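Local coordinates for protein aldehyde dehydrogenase (Burkholderia cenocepacia, PDB 4O6R) that probably oxidises aldehydes with NAD+ or NADP+ as cofactor, and binds adenosine monophosphate in a nucleotide pocket, at residues A[59-64]-A[174-179]; A[279-284]-A[394-399]; A[338-343]-A[389-394]. All blocks are in the same frame, centred on the assembly; numbering follows the deposited sequence.

Contact 1 of 3, residues A[59-64]-A[174-179]; sequences RAFPAW and GNTVVL
Phe61 and Trp64 of helix 47-66 meet Gly174 and Asn175, in the turn before strand 176-180, and Thr176, its first residue. The helix segment runs roughly antiparallel to the strand, at 141°, with the axes 8.7 Å apart. Pro62 sits in a kink of the helix, yet Trp64 N still bonds back to Ala60 O.

Gly174 comes first. It ends helix 159-172 in a Schellman motif with positive phi. Its carbonyl oxygen lies between the two aromatic rings. Phe61 CE1 is 3.2 Å from Gly174 O, which sits at the ring edge, near its plane. Trp64 CD1 is 3.5 Å from Gly174 O. In both rings CG is anti to the backbone N (chi1 173° in Phe61), which carries them off the helix toward this turn.

Asn175 follows. Its side chain leaves the contact and is held by Tyr476 O, Ala170 O and Gly148 N. Its carbonyl stays behind, with Asn175 O 3.0 Å from Trp64 NE1.

Thr176 then opens the strand, and its two branches do different work. CG2 reaches the helix backbone, 3.7 Å from Phe61 CA, and also lies 3.9 Å from Trp64 CD1. OG1 takes the crowded position between the backbone N and the carbonyl carbon (chi1 53°) and bonds to Ala57 O, one turn earlier on the helix.

Strand 176-180 pairs in parallel with strands 138-153 and 206-208, consistent with the Rossmann-like cofactor domain of aldehyde dehydrogenases. Helix 159-172 makes the crossover from the first of them. Helix 47-66 thus packs where that crossover enters strand 176-180.

Gly174 O is buried here and has no hydrogen-bond partner in the model. The C-H edge of Phe61 may partly offset its partial negative charge.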
loop_
_atom_site.group_PDB
_atom_site.type_symbol
_atom_site.label_atom_id
_atom_site.label_comp_id
_atom_site.label_asym_id
_atom_site.label_seq_id
_atom_site.Cartn_x
_atom_site.Cartn_y
_atom_site.Cartn_z
ATOM N N ARG A 59 32.178 -5.901 -2.390
ATOM C CA ARG A 59 32.632 -6.330 -1.055
ATOM C C ARG A 59 31.758 -5.762 0.078
ATOM O O ARG A 59 31.515 -6.428 1.075
ATOM C CB ARG A 59 34.094 -5.911 -0.833
ATOM C CG ARG A 59 35.067 -6.676 -1.723
ATOM C CD ARG A 59 36.507 -6.494 -1.273
ATOM N NE ARG A 59 36.932 -5.091 -1.325
ATOM C CZ ARG A 59 37.485 -4.490 -2.372
ATOM N NH1 ARG A 59 37.712 -5.147 -3.508
ATOM N NH2 ARG A 59 37.845 -3.219 -2.287
ATOM N N ALA A 60 31.336 -4.509 -0.078
ATOM C CA ALA A 60 30.578 -3.801 0.973
ATOM C C ALA A 60 29.102 -4.195 1.035
ATOM O O ALA A 60 28.467 -4.043 2.078
ATOM C CB ALA A 60 30.708 -2.313 0.778
ATOM N N PHE A 61 28.566 -4.728 -0.053
ATOM C CA PHE A 61 27.133 -4.974 -0.160
ATOM C C PHE A 61 26.555 -5.918 0.905
ATOM O O PHE A 61 25.551 -5.582 1.524
ATOM C CB PHE A 61 26.757 -5.415 -1.588
ATOM C CG PHE A 61 25.325 -5.839 -1.722
ATOM C CD1 PHE A 61 24.312 -4.923 -1.613
ATOM C CD2 PHE A 61 25.004 -7.176 -1.932
ATOM C CE1 PHE A 61 22.994 -5.330 -1.721
ATOM C CE2 PHE A 61 23.697 -7.593 -2.041
ATOM C CZ PHE A 61 22.681 -6.671 -1.925
ATOM N N PRO A 62 27.192 -7.083 1.154
ATOM C CA PRO A 62 26.580 -7.972 2.140
ATOM C C PRO A 62 26.334 -7.307 3.506
ATOM O O PRO A 62 25.242 -7.386 4.017
ATOM C CB PRO A 62 27.578 -9.132 2.236
ATOM C CG PRO A 62 28.241 -9.190 0.905
ATOM C CD PRO A 62 28.340 -7.721 0.485
ATOM N N ALA A 63 27.328 -6.624 4.063
ATOM C CA ALA A 63 27.161 -5.937 5.349
ATOM C C ALA A 63 26.254 -4.703 5.282
ATOM O O ALA A 63 25.612 -4.341 6.272
ATOM C CB ALA A 63 28.516 -5.537 5.897
ATOM N N TRP A 64 26.218 -4.034 4.136
ATOM C CA TRP A 64 25.326 -2.888 3.980
ATOM C C TRP A 64 23.862 -3.309 3.873
ATOM O O TRP A 64 22.983 -2.749 4.542
ATOM C CB TRP A 64 25.758 -2.053 2.771
ATOM C CG TRP A 64 24.939 -0.841 2.553
ATOM C CD1 TRP A 64 24.104 -0.615 1.494
ATOM C CD2 TRP A 64 24.875 0.313 3.375
ATOM N NE1 TRP A 64 23.513 0.600 1.615
ATOM C CE2 TRP A 64 23.969 1.205 2.762
ATOM C CE3 TRP A 64 25.485 0.692 4.581
ATOM C CZ2 TRP A 64 23.657 2.446 3.306
ATOM C CZ3 TRP A 64 25.177 1.947 5.125
ATOM C CH2 TRP A 64 24.282 2.804 4.484
ATOM N N GLY A 174 19.242 -0.356 0.577
ATOM C CA GLY A 174 20.246 -1.354 0.823
ATOM C C GLY A 174 21.201 -1.706 -0.312
ATOM O O GLY A 174 21.910 -2.699 -0.215
ATOM N N ASN A 175 21.238 -0.901 -1.367
ATOM C CA ASN A 175 22.207 -1.097 -2.453
ATOM C C ASN A 175 23.495 -0.387 -2.127
ATOM O O ASN A 175 23.501 0.558 -1.345
ATOM C CB ASN A 175 21.684 -0.535 -3.754
ATOM C CG ASN A 175 20.370 -1.156 -4.166
ATOM O OD1 ASN A 175 20.346 -2.261 -4.696
ATOM N ND2 ASN A 175 19.259 -0.452 -3.899
ATOM N N THR A 176 24.587 -0.809 -2.759
ATOM C CA THR A 176 25.814 -0.015 -2.715
ATOM C C THR A 176 25.922 0.664 -4.064
ATOM O O THR A 176 25.242 0.277 -5.030
ATOM C CB THR A 176 27.055 -0.855 -2.402
ATOM O OG1 THR A 176 27.120 -1.959 -3.315
ATOM C CG2 THR A 176 27.000 -1.332 -0.985
ATOM N N VAL A 177 26.759 1.687 -4.124
ATOM C CA VAL A 177 26.676 2.676 -5.190
ATOM C C VAL A 177 28.011 2.999 -5.831
ATOM O O VAL A 177 28.990 3.199 -5.145
ATOM C CB VAL A 177 26.025 3.995 -4.692
ATOM C CG1 VAL A 177 26.204 5.134 -5.692
ATOM C CG2 VAL A 177 24.552 3.751 -4.429
ATOM N N VAL A 178 28.020 3.025 -7.159
ATOM C CA VAL A 178 29.114 3.612 -7.918
ATOM C C VAL A 178 28.468 4.718 -8.746
ATOM O O VAL A 178 27.623 4.442 -9.602
ATOM C CB VAL A 178 29.799 2.596 -8.833
ATOM C CG1 VAL A 178 30.899 3.263 -9.621
ATOM C CG2 VAL A 178 30.336 1.424 -7.989
ATOM N N LEU A 179 28.856 5.953 -8.445
ATOM C CA LEU A 179 28.273 7.098 -9.070
ATOM C C LEU A 179 29.323 7.814 -9.944
ATOM O O LEU A 179 30.422 8.139 -9.484
ATOM C CB LEU A 179 27.645 8.025 -8.031
ATOM C CG LEU A 179 26.804 9.203 -8.577
ATOM C CD1 LEU A 179 25.606 9.517 -7.680
ATOM C CD2 LEU A 179 27.636 10.438 -8.692
#

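Contact 2 of 3, residues A[279-284]-A[394-399]; sequences WAIFHN and PFVTVL
The last turn of helix 270-282 meets the start of strand 395-401, with Phe282 CA 5.1 Å from Pro394 CA. This is helix-on-sheet packing in the alpha/beta catalytic domain of the aldehyde dehydrogenase fold. Strand 395-401 lies inside the mixed sheet, between strands 375-378 and 294-298.

No hydrogen bond crosses the contact, and apolar groups carry it. Ile281 points at the strand. Its CG1 is anti to the backbone N (chi1 -170°), which sends the longer branch over the strand backbone. Ile281 CG1 then lies 3.8 Å from Val396 CB, and Ile281 CD1 lies 3.5 Å from Phe395 O. Val396 is also packed by Phe309 of helix 302-315.

The Phe282 ring rests on its own neighbour, with Ile281 CG2 3.5 Å above the plane and over the ring centre. The ring crosses the Pro394 side chain at about a right angle, with Phe282 CD1 3.9 Å from Pro394 CB. Phe494 of the second subunit packs on Phe282 too, so this corner joins the subunit interface. Pro394 O lies at the edge of this ring, near its plane, 3.5 Å from Phe282 CE1.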
loop_
_atom_site.group_PDB
_atom_site.type_symbol
_atom_site.label_atom_id
_atom_site.label_comp_id
_atom_site.label_asym_id
_atom_site.label_seq_id
_atom_site.Cartn_x
_atom_site.Cartn_y
_atom_site.Cartn_z
ATOM N N TRP A 279 10.169 31.922 -13.815
ATOM C CA TRP A 279 10.747 30.860 -13.021
ATOM C C TRP A 279 10.968 29.597 -13.853
ATOM O O TRP A 279 12.030 28.977 -13.792
ATOM C CB TRP A 279 9.839 30.574 -11.809
ATOM C CG TRP A 279 9.925 29.219 -11.227
ATOM C CD1 TRP A 279 9.018 28.198 -11.372
ATOM C CD2 TRP A 279 10.954 28.719 -10.369
ATOM N NE1 TRP A 279 9.430 27.106 -10.667
ATOM C CE2 TRP A 279 10.623 27.388 -10.056
ATOM C CE3 TRP A 279 12.136 29.270 -9.845
ATOM C CZ2 TRP A 279 11.428 26.585 -9.243
ATOM C CZ3 TRP A 279 12.942 28.479 -9.033
ATOM C CH2 TRP A 279 12.590 27.153 -8.737
ATOM N N ALA A 280 9.950 29.201 -14.621
ATOM C CA ALA A 280 9.965 27.910 -15.262
ATOM C C ALA A 280 11.071 27.767 -16.290
ATOM O O ALA A 280 11.581 26.645 -16.487
ATOM C CB ALA A 280 8.613 27.625 -15.912
ATOM N N ILE A 281 11.429 28.860 -16.963
ATOM C CA ILE A 281 12.465 28.782 -17.997
ATOM C C ILE A 281 13.772 29.456 -17.608
ATOM O O ILE A 281 14.819 28.987 -18.038
ATOM C CB ILE A 281 11.975 29.288 -19.357
ATOM C CG1 ILE A 281 12.973 28.987 -20.505
ATOM C CG2 ILE A 281 11.691 30.783 -19.312
ATOM C CD1 ILE A 281 13.339 27.517 -20.675
ATOM N N PHE A 282 13.748 30.509 -16.795
ATOM C CA PHE A 282 14.996 31.233 -16.503
ATOM C C PHE A 282 15.739 30.761 -15.276
ATOM O O PHE A 282 16.963 30.937 -15.217
ATOM C CB PHE A 282 14.773 32.754 -16.526
ATOM C CG PHE A 282 14.213 33.232 -17.843
ATOM C CD1 PHE A 282 14.796 32.826 -19.048
ATOM C CD2 PHE A 282 13.096 34.029 -17.902
ATOM C CE1 PHE A 282 14.275 33.213 -20.261
ATOM C CE2 PHE A 282 12.581 34.423 -19.114
ATOM C CZ PHE A 282 13.158 34.019 -20.297
ATOM N N HIS A 283 15.047 30.126 -14.330
ATOM C CA HIS A 283 15.757 29.541 -13.205
ATOM C C HIS A 283 16.736 28.517 -13.734
ATOM O O HIS A 283 16.429 27.782 -14.666
ATOM C CB HIS A 283 14.840 28.893 -12.176
ATOM C CG HIS A 283 15.570 28.039 -11.188
ATOM N ND1 HIS A 283 15.504 26.671 -11.206
ATOM C CD2 HIS A 283 16.436 28.357 -10.193
ATOM C CE1 HIS A 283 16.251 26.170 -10.235
ATOM N NE2 HIS A 283 16.847 27.175 -9.622
ATOM N N ASN A 284 17.919 28.511 -13.140
ATOM C CA ASN A 284 19.014 27.598 -13.489
ATOM C C ASN A 284 19.488 27.822 -14.911
ATOM O O ASN A 284 20.049 26.924 -15.557
ATOM C CB ASN A 284 18.663 26.121 -13.263
ATOM C CG ASN A 284 19.835 25.348 -12.685
ATOM O OD1 ASN A 284 20.403 25.775 -11.676
ATOM N ND2 ASN A 284 20.226 24.225 -13.318
ATOM N N PRO A 394 18.447 29.482 -21.376
ATOM C CA PRO A 394 17.426 30.400 -20.880
ATOM C C PRO A 394 16.669 30.927 -22.085
ATOM O O PRO A 394 16.813 32.084 -22.461
ATOM C CB PRO A 394 18.244 31.504 -20.207
ATOM C CG PRO A 394 19.525 31.540 -20.991
ATOM C CD PRO A 394 19.788 30.091 -21.364
ATOM N N PHE A 395 15.900 30.037 -22.702
ATOM C CA PHE A 395 15.422 30.222 -24.058
ATOM C C PHE A 395 14.021 29.655 -24.126
ATOM O O PHE A 395 13.843 28.480 -23.962
ATOM C CB PHE A 395 16.369 29.461 -25.012
ATOM C CG PHE A 395 16.061 29.605 -26.471
ATOM C CD1 PHE A 395 14.876 29.103 -27.014
ATOM C CD2 PHE A 395 16.988 30.168 -27.336
ATOM C CE1 PHE A 395 14.616 29.226 -28.366
ATOM C CE2 PHE A 395 16.740 30.262 -28.695
ATOM C CZ PHE A 395 15.553 29.800 -29.223
ATOM N N VAL A 396 13.028 30.498 -24.349
ATOM C CA VAL A 396 11.638 30.018 -24.409
ATOM C C VAL A 396 11.012 30.300 -25.774
ATOM O O VAL A 396 11.230 31.354 -26.362
ATOM C CB VAL A 396 10.790 30.580 -23.231
ATOM C CG1 VAL A 396 10.780 32.106 -23.230
ATOM C CG2 VAL A 396 9.377 29.981 -23.227
ATOM N N THR A 397 10.295 29.309 -26.283
ATOM C CA THR A 397 9.595 29.404 -27.544
ATOM C C THR A 397 8.096 29.576 -27.309
ATOM O O THR A 397 7.481 28.795 -26.584
ATOM C CB THR A 397 9.856 28.175 -28.404
ATOM O OG1 THR A 397 11.277 28.042 -28.597
ATOM C CG2 THR A 397 9.144 28.315 -29.763
ATOM N N VAL A 398 7.539 30.622 -27.927
ATOM C CA VAL A 398 6.150 30.986 -27.727
ATOM C C VAL A 398 5.320 30.539 -28.898
ATOM O O VAL A 398 5.685 30.781 -30.071
ATOM C CB VAL A 398 5.971 32.490 -27.573
ATOM C CG1 VAL A 398 4.538 32.825 -27.152
ATOM C CG2 VAL A 398 6.950 33.040 -26.563
ATOM N N LEU A 399 4.181 29.937 -28.558
ATOM C CA LEU A 399 3.179 29.489 -29.502
ATOM C C LEU A 399 1.809 29.962 -28.981
ATOM O O LEU A 399 1.637 30.143 -27.773
ATOM C CB LEU A 399 3.193 27.960 -29.575
ATOM C CG LEU A 399 4.485 27.296 -30.073
ATOM C CD1 LEU A 399 4.557 25.842 -29.685
ATOM C CD2 LEU A 399 4.607 27.475 -31.566
#

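Contact 3 of 3, residues A[338-343]-A[389-394]; sequences DRVLSY and EEVFGP
Tyr343 CG lies on the side of the backbone N, roughly anti to the carbonyl carbon (chi1 -86°), turning the ring toward 389-394. Glu389 CG is anti to its carbonyl carbon (chi1 -60°), its chain extended beyond. These torsions lay the glutamate chain across the end of the phenol, at about a right angle. Tyr343 OH donates to Glu389 OE1 at 2.6 Å, on the anti lone pair of that oxygen. Ring and carboxylate planes stand 78° apart. Glu389 OE1 also forms a salt bridge with Arg385.

One water ties the two segments further. It accepts from Arg339 NH1 and donates to Tyr343 OH and to Glu390 O, the last at 2.7 Å. Tyr343 CE2 sits over one face of the Arg339 guanidinium, toward its rim, 3.4 Å above the guanidinium plane. Arg339 NH2 adds a weak bond to Tyr343 OH.

Below the polar group the contact is apolar. Val391 CG2 sits over one face of the Tyr343 ring, 4.0 Å from its centroid, a CH-pi contact. Val391 CG1 meets Val340 CG2 at 4.1 Å.

Glu390 fits the family's ExFGP motif, whose glutamate commonly binds the nicotinamide ribose in relatives; here that is inferred. The Glu390 side chain lies about 9 Å from bound AMP.

Helix 334-349 backs the loop that joins helix 385-388 to strand 395-401. Arg385 and Val386 of helix 385-388 also touch Tyr343.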
loop_
_atom_site.group_PDB
_atom_site.type_symbol
_atom_site.label_atom_id
_atom_site.label_comp_id
_atom_site.label_asym_id
_atom_site.label_seq_id
_atom_site.Cartn_x
_atom_site.Cartn_y
_atom_site.Cartn_z
ATOM N N ASP A 338 27.635 27.802 -27.044
ATOM C CA ASP A 338 27.676 27.834 -28.510
ATOM C C ASP A 338 26.433 27.179 -29.118
ATOM O O ASP A 338 25.895 27.652 -30.102
ATOM C CB ASP A 338 28.941 27.171 -29.016
ATOM C CG ASP A 338 30.181 27.999 -28.718
ATOM O OD1 ASP A 338 30.059 29.196 -28.381
ATOM O OD2 ASP A 338 31.275 27.430 -28.798
ATOM N N ARG A 339 25.961 26.110 -28.489
ATOM C CA ARG A 339 24.754 25.429 -28.918
ATOM C C ARG A 339 23.537 26.382 -28.817
ATOM O O ARG A 339 22.702 26.434 -29.708
ATOM C CB ARG A 339 24.553 24.226 -28.028
ATOM C CG ARG A 339 23.638 23.161 -28.556
ATOM C CD ARG A 339 24.395 21.881 -28.986
ATOM N NE ARG A 339 23.789 21.528 -30.262
ATOM C CZ ARG A 339 22.571 21.012 -30.391
ATOM N NH1 ARG A 339 21.868 20.646 -29.320
ATOM N NH2 ARG A 339 22.079 20.809 -31.606
ATOM N N VAL A 340 23.455 27.149 -27.744
ATOM C CA VAL A 340 22.287 28.013 -27.545
ATOM C C VAL A 340 22.351 29.171 -28.547
ATOM O O VAL A 340 21.341 29.528 -29.145
ATOM C CB VAL A 340 22.182 28.499 -26.081
ATOM C CG1 VAL A 340 21.089 29.551 -25.926
ATOM C CG2 VAL A 340 21.927 27.310 -25.162
ATOM N N LEU A 341 23.541 29.729 -28.768
ATOM C CA LEU A 341 23.671 30.796 -29.737
ATOM C C LEU A 341 23.322 30.280 -31.147
ATOM O O LEU A 341 22.637 30.964 -31.927
ATOM C CB LEU A 341 25.080 31.418 -29.680
ATOM C CG LEU A 341 25.408 32.129 -28.365
ATOM C CD1 LEU A 341 26.846 32.676 -28.336
ATOM C CD2 LEU A 341 24.398 33.234 -28.119
ATOM N N SER A 342 23.734 29.053 -31.456
ATOM C CA SER A 342 23.387 28.445 -32.746
ATOM C C SER A 342 21.844 28.325 -32.918
ATOM O O SER A 342 21.323 28.567 -34.013
ATOM C CB SER A 342 24.082 27.094 -32.881
ATOM O OG SER A 342 23.675 26.413 -34.068
ATOM N N TYR A 343 21.126 27.994 -31.833
ATOM C CA TYR A 343 19.671 27.889 -31.886
ATOM C C TYR A 343 18.995 29.251 -32.064
ATOM O O TYR A 343 17.944 29.321 -32.694
ATOM C CB TYR A 343 19.095 27.155 -30.686
ATOM C CG TYR A 343 19.059 25.650 -30.834
ATOM C CD1 TYR A 343 18.271 25.065 -31.812
ATOM C CD2 TYR A 343 19.820 24.810 -30.015
ATOM C CE1 TYR A 343 18.202 23.694 -31.960
ATOM C CE2 TYR A 343 19.775 23.427 -30.158
ATOM C CZ TYR A 343 18.936 22.879 -31.130
ATOM O OH TYR A 343 18.833 21.523 -31.344
ATOM N N GLU A 389 13.118 20.864 -30.508
ATOM C CA GLU A 389 14.385 20.352 -30.027
ATOM C C GLU A 389 14.752 20.986 -28.699
ATOM O O GLU A 389 14.473 22.162 -28.474
ATOM C CB GLU A 389 15.474 20.627 -31.076
ATOM C CG GLU A 389 15.162 19.969 -32.405
ATOM C CD GLU A 389 16.160 20.287 -33.514
ATOM O OE1 GLU A 389 17.285 20.720 -33.216
ATOM O OE2 GLU A 389 15.803 20.092 -34.698
ATOM N N GLU A 390 15.389 20.216 -27.825
ATOM C CA GLU A 390 15.773 20.705 -26.503
ATOM C C GLU A 390 16.935 21.689 -26.672
ATOM O O GLU A 390 17.972 21.345 -27.253
ATOM C CB GLU A 390 16.146 19.534 -25.533
ATOM C CG GLU A 390 16.138 19.936 -24.043
ATOM C CD GLU A 390 16.153 18.768 -23.026
ATOM O OE1 GLU A 390 16.471 17.610 -23.438
ATOM O OE2 GLU A 390 15.857 19.017 -21.796
ATOM N N VAL A 391 16.737 22.932 -26.247
ATOM C CA VAL A 391 17.800 23.955 -26.297
ATOM C C VAL A 391 18.561 23.974 -24.952
ATOM O O VAL A 391 19.766 24.132 -24.889
ATOM C CB VAL A 391 17.200 25.329 -26.658
ATOM C CG1 VAL A 391 18.260 26.423 -26.680
ATOM C CG2 VAL A 391 16.514 25.252 -28.005
ATOM N N PHE A 392 17.840 23.787 -23.854
ATOM C CA PHE A 392 18.463 23.577 -22.519
ATOM C C PHE A 392 19.183 24.840 -22.054
ATOM O O PHE A 392 20.160 24.751 -21.331
ATOM C CB PHE A 392 19.435 22.373 -22.527
ATOM C CG PHE A 392 19.577 21.679 -21.194
ATOM C CD1 PHE A 392 18.521 20.981 -20.654
ATOM C CD2 PHE A 392 20.778 21.694 -20.501
ATOM C CE1 PHE A 392 18.645 20.309 -19.446
ATOM C CE2 PHE A 392 20.918 21.030 -19.279
ATOM C CZ PHE A 392 19.851 20.341 -18.751
ATOM N N GLY A 393 18.696 26.002 -22.475
ATOM C CA GLY A 393 19.284 27.299 -22.077
ATOM C C GLY A 393 18.138 28.209 -21.685
ATOM O O GLY A 393 16.960 27.762 -21.683
ATOM N N PRO A 394 18.447 29.482 -21.376
ATOM C CA PRO A 394 17.426 30.400 -20.880
ATOM C C PRO A 394 16.669 30.927 -22.085
ATOM O O PRO A 394 16.813 32.084 -22.461
ATOM C CB PRO A 394 18.244 31.504 -20.207
ATOM C CG PRO A 394 19.525 31.540 -20.991
ATOM C CD PRO A 394 19.788 30.091 -21.364
HETATM O O HOH W 1 19.144 19.755 -29.106
#

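From the N terminus, contact 1 closes first. It brings helix 47-66 onto strand 176-180 and shuts a loop of 109 residues. Contact 2 opens only later, at 279-284, and closes at 394-399. Contact 3 is nested inside that second loop. Contacts 2 and 3 share Pro394 and touch, with Ile281 CD1 3.8 Å from Gly393 O. Their centres are 11 Å apart. Contact 1 lies on the opposite side of the chain's centre, about 40 Å from contact 2 between centres. It ties helix 47-66 to the sheet of the probable cofactor domain. Contact 2 fastens helix 270-282 to strand 395-401, and contact 3 fastens helix 334-349 to the loop leading into it.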